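Local coordinates for alpha-fucosidase GH29 (Fusarium graminearum, PDB 4PSR), which hydrolyses alpha-L-fucosides as a family 29 glycoside hydrolase, probably releasing alpha-1,6-linked fucose from the reducing-end N-acetylglucosamine of glycoprotein glycans, at residues A[290-293]-A[299-302]; A[20-25]-A[375-380]. All coordinates share one frame; numbering follows the deposited sequence.

Contact 1 of 2, residues A[290-293]-A[299-302]; sequences GGPS and YWQT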
ATOM      1  N   GLY A 290      -0.618  -0.986  -8.433  1.00 21.59           N
ATOM      2  CA  GLY A 290       0.102  -0.055  -9.287  1.00 19.00           C
ATOM      3  C   GLY A 290       0.255   1.295  -8.618  1.00 16.21           C
ATOM      4  O   GLY A 290       1.213   2.021  -8.903  1.00 16.82           O
ATOM      5  N   GLY A 291      -0.700   1.649  -7.748  1.00 14.37           N
ATOM      6  CA  GLY A 291      -0.721   2.955  -7.105  1.00 12.38           C
ATOM      7  C   GLY A 291      -1.062   4.124  -8.022  1.00 14.39           C
ATOM      8  O   GLY A 291      -1.387   3.930  -9.196  1.00 16.32           O
ATOM      9  N   PRO A 292      -0.956   5.345  -7.513  1.00 12.44           N
ATOM     10  CA  PRO A 292      -1.242   6.551  -8.301  1.00 12.39           C
ATOM     11  C   PRO A 292      -0.160   6.843  -9.352  1.00 14.15           C
ATOM     12  O   PRO A 292       0.994   6.456  -9.202  1.00 14.03           O
ATOM     13  CB  PRO A 292      -1.257   7.655  -7.238  1.00 13.72           C
ATOM     14  CG  PRO A 292      -0.256   7.158  -6.214  1.00 13.88           C
ATOM     15  CD  PRO A 292      -0.497   5.684  -6.150  1.00 14.62           C
ATOM     16  N   SER A 293      -0.519   7.555 -10.407  0.60 14.91           N
ATOM     17  CA  SER A 293       0.453   7.942 -11.416  0.60 14.95           C
ATOM     18  C   SER A 293       1.295   9.121 -10.947  0.60 15.64           C
ATOM     19  O   SER A 293       2.385   9.363 -11.461  0.60 19.74           O
ATOM     20  CB  SER A 293      -0.259   8.316 -12.717  0.60 17.76           C
ATOM     21  OG  SER A 293      -1.144   9.393 -12.484  0.60 20.99           O
ATOM     22  N   TYR A 299      -0.199  11.090   3.073  1.00 10.65           N
ATOM     23  CA  TYR A 299       0.437   9.758   3.032  1.00 11.55           C
ATOM     24  C   TYR A 299      -0.584   8.653   2.781  1.00 10.84           C
ATOM     25  O   TYR A 299      -1.650   8.619   3.403  1.00 10.29           O
ATOM     26  CB  TYR A 299       1.167   9.499   4.364  1.00 10.26           C
ATOM     27  CG  TYR A 299       2.367   8.594   4.177  1.00 10.17           C
ATOM     28  CD1 TYR A 299       3.628   9.117   3.896  1.00 10.35           C
ATOM     29  CD2 TYR A 299       2.226   7.204   4.207  1.00 11.28           C
ATOM     30  CE1 TYR A 299       4.705   8.290   3.661  1.00 10.93           C
ATOM     31  CE2 TYR A 299       3.320   6.362   3.977  1.00  9.80           C
ATOM     32  CZ  TYR A 299       4.529   6.930   3.694  1.00 10.57           C
ATOM     33  OH  TYR A 299       5.609   6.155   3.436  1.00 10.59           O
ATOM     34  N   TRP A 300      -0.249   7.736   1.882  1.00  9.58           N
ATOM     35  CA  TRP A 300      -1.160   6.690   1.409  1.00 10.21           C
ATOM     36  C   TRP A 300      -0.405   5.351   1.335  1.00  9.79           C
ATOM     37  O   TRP A 300       0.817   5.282   1.626  1.00 10.48           O
ATOM     38  CB  TRP A 300      -1.749   7.084   0.018  1.00 10.42           C
ATOM     39  CG  TRP A 300      -0.668   7.423  -0.944  1.00 10.12           C
ATOM     40  CD1 TRP A 300      -0.077   8.630  -1.090  1.00 11.03           C
ATOM     41  CD2 TRP A 300       0.042   6.520  -1.809  1.00  9.41           C
ATOM     42  NE1 TRP A 300       0.952   8.547  -2.007  1.00 11.06           N
ATOM     43  CE2 TRP A 300       1.059   7.257  -2.442  1.00  9.90           C
ATOM     44  CE3 TRP A 300      -0.081   5.164  -2.101  1.00 10.42           C
ATOM     45  CZ2 TRP A 300       1.939   6.683  -3.361  1.00 10.74           C
ATOM     46  CZ3 TRP A 300       0.805   4.584  -3.006  1.00 11.72           C
ATOM     47  CH2 TRP A 300       1.805   5.358  -3.627  1.00 11.16           C
ATOM     48  N   GLN A 301      -1.085   4.278   0.966  1.00  8.94           N
ATOM     49  CA  GLN A 301      -0.391   3.025   0.663  1.00  9.33           C
ATOM     50  C   GLN A 301      -1.056   2.339  -0.503  1.00  9.42           C
ATOM     51  O   GLN A 301      -2.111   2.802  -0.976  1.00 10.18           O
ATOM     52  CB  GLN A 301      -0.268   2.089   1.882  1.00 11.88           C
ATOM     53  CG  GLN A 301      -1.572   1.414   2.329  1.00 11.72           C
ATOM     54  CD  GLN A 301      -1.303   0.094   3.016  1.00 10.82           C
ATOM     55  OE1 GLN A 301      -0.730   0.060   4.122  1.00 12.83           O
ATOM     56  NE2 GLN A 301      -1.623  -1.003   2.332  1.00 11.41           N
ATOM     57  N   THR A 302      -0.450   1.257  -0.966  1.00  9.18           N
ATOM     58  CA  THR A 302      -1.011   0.432  -2.014  1.00 10.09           C
ATOM     59  C   THR A 302      -0.584  -1.011  -1.740  1.00 10.83           C
ATOM     60  O   THR A 302       0.389  -1.264  -1.010  1.00 11.37           O
ATOM     61  CB  THR A 302      -0.618   0.941  -3.398  1.00 11.28           C
ATOM     62  OG1 THR A 302      -1.288   0.193  -4.418  1.00 11.30           O
ATOM     63  CG2 THR A 302       0.869   0.804  -3.618  1.00 11.08           C
TER
HETATM   64  O   HOH W   1       0.044  -1.480  -6.048  1.00 29.56           O

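Contact 2 of 2, residues A[20-25]-A[375-380]; sequences APEWYR and DTRAWD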
ATOM      1  N   ALA A  20      -1.578   8.585   9.757  1.00 11.09           N
ATOM      2  CA  ALA A  20      -0.314   7.965   9.318  1.00 10.76           C
ATOM      3  C   ALA A  20       0.785   8.414  10.265  1.00 11.21           C
ATOM      4  O   ALA A  20       1.433   9.449  10.038  1.00 12.30           O
ATOM      5  CB  ALA A  20      -0.006   8.369   7.884  1.00 11.37           C
ATOM      6  N   PRO A  21       1.006   7.649  11.337  1.00 12.22           N
ATOM      7  CA  PRO A  21       2.024   8.064  12.320  1.00 11.40           C
ATOM      8  C   PRO A  21       3.433   7.929  11.744  1.00 11.28           C
ATOM      9  O   PRO A  21       3.644   7.259  10.739  1.00 12.04           O
ATOM     10  CB  PRO A  21       1.794   7.113  13.484  1.00 12.18           C
ATOM     11  CG  PRO A  21       1.197   5.887  12.871  1.00 13.39           C
ATOM     12  CD  PRO A  21       0.349   6.384  11.705  1.00 11.69           C
ATOM     13  N   GLU A  22       4.398   8.572  12.378  1.00 11.33           N
ATOM     14  CA  GLU A  22       5.755   8.594  11.847  1.00 11.92           C
ATOM     15  C   GLU A  22       6.350   7.197  11.644  1.00 10.86           C
ATOM     16  O   GLU A  22       7.010   6.978  10.610  1.00 10.97           O
ATOM     17  CB  GLU A  22       6.676   9.458  12.716  1.00 12.44           C
ATOM     18  CG  GLU A  22       6.226  10.897  12.797  1.00 12.91           C
ATOM     19  CD  GLU A  22       6.131  11.560  11.449  1.00 15.89           C
ATOM     20  OE1 GLU A  22       7.148  11.675  10.744  1.00 15.17           O
ATOM     21  OE2 GLU A  22       5.043  12.024  11.073  1.00 19.42           O
ATOM     22  N   TRP A  23       6.098   6.247  12.535  1.00 10.89           N
ATOM     23  CA  TRP A  23       6.679   4.913  12.342  1.00 11.32           C
ATOM     24  C   TRP A  23       6.179   4.273  11.035  1.00 10.97           C
ATOM     25  O   TRP A  23       6.924   3.519  10.370  1.00 12.30           O
ATOM     26  CB  TRP A  23       6.427   3.954  13.514  1.00 11.91           C
ATOM     27  CG  TRP A  23       4.997   3.471  13.660  1.00 11.96           C
ATOM     28  CD1 TRP A  23       4.073   3.927  14.554  1.00 13.00           C
ATOM     29  CD2 TRP A  23       4.363   2.399  12.941  1.00 10.02           C
ATOM     30  NE1 TRP A  23       2.899   3.232  14.416  1.00 13.92           N
ATOM     31  CE2 TRP A  23       3.039   2.297  13.424  1.00 12.50           C
ATOM     32  CE3 TRP A  23       4.763   1.543  11.920  1.00 14.73           C
ATOM     33  CZ2 TRP A  23       2.134   1.371  12.928  1.00 12.34           C
ATOM     34  CZ3 TRP A  23       3.842   0.609  11.429  1.00 14.29           C
ATOM     35  CH2 TRP A  23       2.551   0.538  11.932  1.00 14.14           C
ATOM     36  N   TYR A  24       4.929   4.548  10.677  1.00 10.28           N
ATOM     37  CA  TYR A  24       4.329   3.967   9.486  1.00 10.32           C
ATOM     38  C   TYR A  24       4.880   4.629   8.233  1.00 10.34           C
ATOM     39  O   TYR A  24       5.163   3.962   7.246  1.00 11.32           O
ATOM     40  CB  TYR A  24       2.798   4.050   9.587  1.00 11.36           C
ATOM     41  CG  TYR A  24       1.999   3.607   8.367  1.00 10.28           C
ATOM     42  CD1 TYR A  24       1.554   4.526   7.445  1.00 11.32           C
ATOM     43  CD2 TYR A  24       1.688   2.269   8.158  1.00 10.15           C
ATOM     44  CE1 TYR A  24       0.804   4.143   6.358  1.00 10.95           C
ATOM     45  CE2 TYR A  24       0.928   1.873   7.075  1.00 11.86           C
ATOM     46  CZ  TYR A  24       0.496   2.820   6.183  1.00 11.44           C
ATOM     47  OH  TYR A  24      -0.257   2.480   5.080  1.00 11.58           O
ATOM     48  N   ARG A  25       5.092   5.935   8.274  1.00 10.11           N
ATOM     49  CA  ARG A  25       5.743   6.629   7.175  1.00  9.84           C
ATOM     50  C   ARG A  25       7.193   6.180   7.003  1.00 10.40           C
ATOM     51  O   ARG A  25       7.715   6.148   5.875  1.00 12.37           O
ATOM     52  CB  ARG A  25       5.688   8.147   7.370  1.00 10.77           C
ATOM     53  CG  ARG A  25       4.284   8.722   7.544  1.00 11.93           C
ATOM     54  CD  ARG A  25       4.290  10.229   7.703  1.00 12.18           C
ATOM     55  NE  ARG A  25       2.943  10.716   8.028  1.00 12.27           N
ATOM     56  CZ  ARG A  25       2.284  11.668   7.381  1.00 12.08           C
ATOM     57  NH1 ARG A  25       2.800  12.315   6.353  1.00 13.62           N
ATOM     58  NH2 ARG A  25       1.069  11.970   7.815  1.00 14.40           N
ATOM     59  N   ASP A 375      12.777   5.369   6.558  1.00 11.08           N
ATOM     60  CA  ASP A 375      12.947   6.621   7.298  1.00 11.32           C
ATOM     61  C   ASP A 375      13.082   7.848   6.407  1.00 13.43           C
ATOM     62  O   ASP A 375      13.339   8.930   6.911  1.00 15.47           O
ATOM     63  CB  ASP A 375      14.175   6.560   8.248  1.00 12.88           C
ATOM     64  CG  ASP A 375      14.122   5.402   9.219  1.00 23.04           C
ATOM     65  OD1 ASP A 375      13.058   4.828   9.473  1.00 17.52           O
ATOM     66  OD2 ASP A 375      15.204   5.023   9.710  1.00 34.29           O
ATOM     67  N   THR A 376      12.878   7.713   5.101  1.00 11.05           N
ATOM     68  CA  THR A 376      12.921   8.849   4.179  1.00 10.82           C
ATOM     69  C   THR A 376      11.506   9.395   3.944  1.00 10.92           C
ATOM     70  O   THR A 376      10.520   8.820   4.404  1.00 10.86           O
ATOM     71  CB  THR A 376      13.531   8.489   2.794  1.00 11.49           C
ATOM     72  OG1 THR A 376      12.657   7.600   2.058  1.00 11.43           O
ATOM     73  CG2 THR A 376      14.927   7.875   2.911  1.00 11.64           C
ATOM     74  N   ARG A 377      11.429  10.520   3.264  1.00  9.85           N
ATOM     75  CA  ARG A 377      10.171  11.083   2.824  1.00 10.95           C
ATOM     76  C   ARG A 377      10.295  11.455   1.348  1.00 11.01           C
ATOM     77  O   ARG A 377      11.398  11.669   0.803  1.00 11.66           O
ATOM     78  CB  ARG A 377       9.839  12.339   3.634  1.00 12.07           C
ATOM     79  CG  ARG A 377       9.626  12.121   5.134  1.00 13.31           C
ATOM     80  CD  ARG A 377       8.377  11.286   5.391  1.00 11.84           C
ATOM     81  NE  ARG A 377       8.124  11.088   6.827  1.00 13.52           N
ATOM     82  CZ  ARG A 377       8.593  10.080   7.553  1.00 12.72           C
ATOM     83  NH1 ARG A 377       9.342   9.117   7.034  1.00 12.50           N
ATOM     84  NH2 ARG A 377       8.313  10.001   8.845  1.00 12.47           N
ATOM     85  N   ALA A 378       9.153  11.580   0.695  1.00 11.46           N
ATOM     86  CA  ALA A 378       9.111  11.982  -0.682  1.00 11.32           C
ATOM     87  C   ALA A 378       9.655  13.394  -0.841  1.00 12.79           C
ATOM     88  O   ALA A 378       9.543  14.239   0.066  1.00 13.48           O
ATOM     89  CB  ALA A 378       7.655  11.920  -1.170  1.00 11.67           C
ATOM     90  N   TRP A 379      10.237  13.649  -2.003  1.00 11.64           N
ATOM     91  CA  TRP A 379      10.639  14.997  -2.400  1.00 11.83           C
ATOM     92  C   TRP A 379       9.371  15.699  -2.921  1.00 13.97           C
ATOM     93  O   TRP A 379       8.283  15.226  -2.646  1.00 16.35           O
ATOM     94  CB  TRP A 379      11.710  14.907  -3.473  1.00 13.34           C
ATOM     95  CG  TRP A 379      12.531  16.149  -3.668  1.00 13.57           C
ATOM     96  CD1 TRP A 379      12.806  17.109  -2.737  1.00 17.49           C
ATOM     97  CD2 TRP A 379      13.214  16.536  -4.864  1.00 12.70           C
ATOM     98  NE1 TRP A 379      13.620  18.081  -3.291  1.00 17.22           N
ATOM     99  CE2 TRP A 379      13.865  17.761  -4.600  1.00 12.77           C
ATOM    100  CE3 TRP A 379      13.299  15.989  -6.143  1.00 14.60           C
ATOM    101  CZ2 TRP A 379      14.620  18.422  -5.557  1.00 15.51           C
ATOM    102  CZ3 TRP A 379      14.073  16.644  -7.098  1.00 14.76           C
ATOM    103  CH2 TRP A 379      14.716  17.859  -6.788  1.00 14.14           C
ATOM    104  N   ASP A 380       9.480  16.810  -3.657  1.00 13.42           N
ATOM    105  CA  ASP A 380       8.273  17.386  -4.259  1.00 15.54           C
ATOM    106  C   ASP A 380       8.049  16.888  -5.678  1.00 13.41           C
ATOM    107  O   ASP A 380       7.020  17.162  -6.265  1.00 15.81           O
ATOM    108  CB  ASP A 380       8.243  18.918  -4.214  1.00 19.16           C
ATOM    109  CG  ASP A 380       8.133  19.462  -2.782  1.00 22.57           C
ATOM    110  OD1 ASP A 380       7.345  18.944  -1.952  1.00 18.44           O
ATOM    111  OD2 ASP A 380       8.881  20.405  -2.471  1.00 23.09           O
TER
HETATM  112  O   HOH W   2       6.835  13.223   8.087  1.00 36.70           O

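Contact 1 of 2, residues A[290-293]-A[299-302]
With its chi1 of 53° placing CG between the backbone N and the carbonyl carbon, W300 presents one face of its indole to P292, which comes from the opposite direction. The pyrrolidine ring lies over that face of the six-membered ring: P292 CD sits 3.7 Å from the ring centroid, 24° off the normal, a CH-pi contact whose shortest approach is 3.4 Å between P292 CD and W300 CH2. P292 CG is displaced toward the rim, 3.6 Å from W300 CZ2. The indole is also fixed by W300 NE1, hydrogen-bonded to the carbonyl of K335, and by an edge-to-face meeting with W287. Strand 300-305 is the seventh of the eight parallel strands of the TIM barrel, and 290-293 belongs to the loop that leads into it from strand 284-287. Further along, T302 carries OG1 anti to its own N (chi1 -174°) and hydrogen-bonded to the carbonyl of W287. The same hydroxyl oxygen accepts from a water at 2.7 Å from T302 OG1. G290 and G291 both have positive phi, which favours glycine, and at G290 a CB would be jammed against the carbonyl O of the preceding residue.

Contact 2 of 2, residues A[20-25]-A[375-380]
R377 and E22 are joined by a salt bridge in which R377 NH2 donates to E22 OE1 over 2.8 Å, with an N-H...O angle of 153°. It ties helix 22-27 of the TIM-barrel domain to the loop between helix 353-369 and strand 383-384, the first strand of the following antiparallel sheet. The carboxylate oxygen lies close to the guanidinium plane, yet the donor reaches it from above the carboxylate plane, the two flat groups being turned 43° apart. A water reinforces the pair, accepting from R377 NE at 2.8 Å and donating to E22 OE1. R377 NH1 turns back on its own segment to the carbonyl of T376 and also forms a salt bridge with D26, so each of the three guanidinium nitrogens has a polar partner. E22, R25 and R377 form a charge network, in which R25 NE and E22 OE2 attract as charges at 3.9 Å, without an N-H directed at the oxygen. R25 NE instead donates almost straight, at 171°, to A20 O, 2.8 Å away, and its NH1 pairs with E531. Extended from CG to NE, the R25 side chain carries its charged end off toward these partners, and its aliphatic base packs against R377. The two side chains cross at about a right angle, with R25 CB centred over one face of the R377 guanidinium, 3.5 Å from R377 CZ.

In the fold
The centres of contacts 1 and 2 lie 13 Å apart, and the two meet directly through side chains of Y24, Q301 and Y299. Y24 OH and Q301 OE1 are 2.6 Å apart, a probable hydrogen bond, and Y299 OH probably bonds to R25 O at 3.2 Å. Y299 CB also packs on A20 CB at 3.9 Å. Helix 22-27 is thus joined both to the seventh barrel strand and, through contact 2, to the loop leading into the antiparallel sheet. The T302 side chain of contact 1 is about 9 Å from the bound fucose; in contact 2 the R25 side chain is about 9 Å from the sodium ion.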